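Local coordinates for protein fervidolysin (Fervidobacterium pennivorans, PDB 1R6V) that cleaves peptide bonds as a keratin-degrading, subtilisin-like serine protease, letting its bacterium grow on native feathers, at residues A[334-343]-A[422-431]. The protein carries 1 engineered substitution. Residues are numbered along the deposited sequence; the frame is centred on the assembly and turned at random.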
# COMPACT_ATOMS: atom_id res chain seq x y z
N ARG A 334 16.89 4.77 4.78
CA ARG A 334 16.76 6.23 4.82
C ARG A 334 15.58 6.65 3.95
O ARG A 334 15.51 6.31 2.77
CB ARG A 334 18.05 6.88 4.32
CG ARG A 334 17.95 8.39 4.09
CD ARG A 334 19.29 9.01 3.68
NE ARG A 334 19.16 10.45 3.46
CZ ARG A 334 20.18 11.28 3.27
NH1 ARG A 334 21.43 10.82 3.27
NH2 ARG A 334 19.95 12.58 3.09
N SER A 335 14.65 7.40 4.54
CA SER A 335 13.47 7.87 3.82
C SER A 335 12.87 9.09 4.48
O SER A 335 12.89 9.23 5.71
CB SER A 335 12.43 6.75 3.74
OG SER A 335 12.14 6.22 5.02
N ASP A 336 12.35 10.00 3.67
CA ASP A 336 11.74 11.21 4.21
C ASP A 336 10.51 10.88 5.04
O ASP A 336 10.02 11.72 5.78
CB ASP A 336 11.31 12.13 3.07
CG ASP A 336 10.43 11.43 2.07
OD1 ASP A 336 10.98 10.87 1.10
OD2 ASP A 336 9.20 11.41 2.27
N GLY A 337 10.01 9.64 4.90
CA GLY A 337 8.83 9.22 5.63
C GLY A 337 9.06 8.83 7.08
O GLY A 337 8.10 8.64 7.82
N VAL A 338 10.32 8.72 7.50
CA VAL A 338 10.61 8.33 8.88
C VAL A 338 10.14 9.40 9.86
O VAL A 338 10.48 10.57 9.72
CB VAL A 338 12.13 8.11 9.09
CG1 VAL A 338 12.42 7.82 10.56
CG2 VAL A 338 12.61 6.96 8.23
N SER A 339 9.35 8.99 10.86
CA SER A 339 8.87 9.95 11.86
C SER A 339 9.87 10.09 13.01
O SER A 339 10.29 11.20 13.33
CB SER A 339 7.50 9.52 12.43
OG SER A 339 7.59 8.26 13.06
N VAL A 340 10.25 8.97 13.61
CA VAL A 340 11.19 8.97 14.73
C VAL A 340 12.04 7.70 14.73
O VAL A 340 11.75 6.74 14.00
CB VAL A 340 10.47 9.04 16.11
CG1 VAL A 340 9.63 10.32 16.22
CG2 VAL A 340 9.59 7.80 16.30
N GLY A 341 13.08 7.70 15.54
CA GLY A 341 13.91 6.52 15.67
C GLY A 341 13.77 6.03 17.11
O GLY A 341 13.31 6.76 17.99
N ALA A 342 14.13 4.78 17.34
CA ALA A 342 14.06 4.22 18.69
C ALA A 342 15.15 3.19 18.82
O ALA A 342 15.70 2.75 17.81
CB ALA A 342 12.67 3.56 18.94
N PRO A 343 15.47 2.77 20.06
CA PRO A 343 16.52 1.76 20.29
C PRO A 343 16.26 0.53 19.43
O PRO A 343 15.17 -0.03 19.46
CB PRO A 343 16.42 1.48 21.80
CG PRO A 343 15.08 2.01 22.19
CD PRO A 343 14.86 3.20 21.32
N TRP A 422 15.64 17.66 11.96
CA TRP A 422 14.98 16.62 11.18
C TRP A 422 15.87 16.16 10.04
O TRP A 422 16.58 16.98 9.44
CB TRP A 422 13.68 17.14 10.58
CG TRP A 422 12.97 16.13 9.73
CD1 TRP A 422 12.04 15.21 10.15
CD2 TRP A 422 13.14 15.91 8.32
NE1 TRP A 422 11.62 14.44 9.09
CE2 TRP A 422 12.28 14.84 7.96
CE3 TRP A 422 13.94 16.50 7.33
CZ2 TRP A 422 12.19 14.36 6.65
CZ3 TRP A 422 13.85 16.02 6.03
CH2 TRP A 422 12.98 14.96 5.70
N ASP A 423 15.83 14.86 9.73
CA ASP A 423 16.60 14.29 8.63
C ASP A 423 15.96 12.99 8.14
O ASP A 423 15.11 12.42 8.82
CB ASP A 423 18.07 14.07 9.03
CG ASP A 423 18.24 13.16 10.23
OD1 ASP A 423 17.73 12.02 10.18
OD2 ASP A 423 18.89 13.59 11.22
N HIS A 424 16.35 12.54 6.94
CA HIS A 424 15.80 11.31 6.34
C HIS A 424 16.22 10.03 7.04
O HIS A 424 15.67 8.96 6.77
CB HIS A 424 16.23 11.19 4.87
CG HIS A 424 15.58 12.19 3.96
ND1 HIS A 424 15.01 11.84 2.75
CD2 HIS A 424 15.44 13.54 4.06
CE1 HIS A 424 14.55 12.92 2.15
NE2 HIS A 424 14.80 13.97 2.93
N ASP A 425 17.20 10.11 7.92
CA ASP A 425 17.67 8.90 8.60
C ASP A 425 16.85 8.54 9.83
O ASP A 425 16.42 7.39 10.00
CB ASP A 425 19.14 9.07 8.99
CG ASP A 425 20.07 9.01 7.80
OD1 ASP A 425 21.28 9.25 7.97
OD2 ASP A 425 19.59 8.71 6.69
N THR A 426 16.63 9.52 10.69
CA THR A 426 15.91 9.28 11.94
C THR A 426 14.71 10.19 12.15
O THR A 426 14.19 10.29 13.27
CB THR A 426 16.86 9.45 13.13
OG1 THR A 426 16.15 9.23 14.36
CG2 THR A 426 17.45 10.85 13.12
N GLY A 427 14.26 10.85 11.09
CA GLY A 427 13.13 11.74 11.25
C GLY A 427 13.45 12.84 12.24
O GLY A 427 14.52 13.44 12.18
N TYR A 428 12.54 13.09 13.18
CA TYR A 428 12.76 14.15 14.16
C TYR A 428 13.64 13.79 15.35
O TYR A 428 13.86 14.62 16.24
CB TYR A 428 11.41 14.70 14.64
CG TYR A 428 10.59 15.27 13.49
CD1 TYR A 428 9.75 14.45 12.74
CD2 TYR A 428 10.71 16.61 13.11
CE1 TYR A 428 9.04 14.95 11.65
CE2 TYR A 428 10.01 17.12 12.02
CZ TYR A 428 9.18 16.28 11.29
OH TYR A 428 8.49 16.76 10.20
N GLY A 429 14.14 12.56 15.38
CA GLY A 429 15.02 12.14 16.46
C GLY A 429 14.58 10.94 17.26
O GLY A 429 13.72 10.18 16.83
N LEU A 430 15.19 10.77 18.43
CA LEU A 430 14.90 9.67 19.34
C LEU A 430 13.56 9.86 20.04
O LEU A 430 13.31 10.91 20.64
CB LEU A 430 16.00 9.60 20.40
CG LEU A 430 15.74 8.71 21.62
CD1 LEU A 430 15.68 7.23 21.18
CD2 LEU A 430 16.88 8.91 22.65
N VAL A 431 12.69 8.85 19.97
CA VAL A 431 11.40 8.96 20.63
C VAL A 431 11.63 9.08 22.15
O VAL A 431 12.48 8.39 22.72
CB VAL A 431 10.50 7.71 20.31
CG1 VAL A 431 11.09 6.45 20.94
CG2 VAL A 431 9.07 7.95 20.80
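Gly341 is gripped from both ends of its backbone by 422-431: its N donates to Gly429 O at 2.9 Å, nearly straight at 172°, and its O accepts from Val431 N. Ser339 O likewise takes the N-H of Tyr428. Glycine suits position 341 because a CB would run into Thr426 OG1, and position 427 because one would strike the carbonyl oxygens of Val338 and Ser339; Gly427 is also second in the type II' turn, where a phi of 60° suits it.

At the other end, Ser335 N bonds to His424 O. His424 CB lies 3.3 Å from Arg334 NE, near the guanidinium plane, and touches Arg334 CG. Chi1 of -70°, with CG anti to the carbonyl carbon, then lays the ring against Asp336: CG comes near Asp336 N and CA, ND1 nears that N without bonding, and CE1 meets Asp336 CB at 3.5 Å. NE2 is also near this carbon, which sits over one ring face in a CH-pi contact. A serine in place of His424 would probably strip the cover from Asp336 CB. The carboxylate of Asp336 is held elsewhere, by Cys477 N.

The extended Arg334 chain passes Asp425 OD2, whose 3.7 Å salt bridge to NE is long and purely electrostatic. Val340 CG2 packs on Val431 CB at 4.1 Å; Val340 also rests on Val387 of helix 380-397, and Val431 on Leu410 of helix 403-413. Through the backbone bonds, the loop between helices 403-413 and 433-438 flanks strand 338-343, which lies parallel to 314-322 at the edge of the central sheet of the subtilisin-like alpha/beta fold.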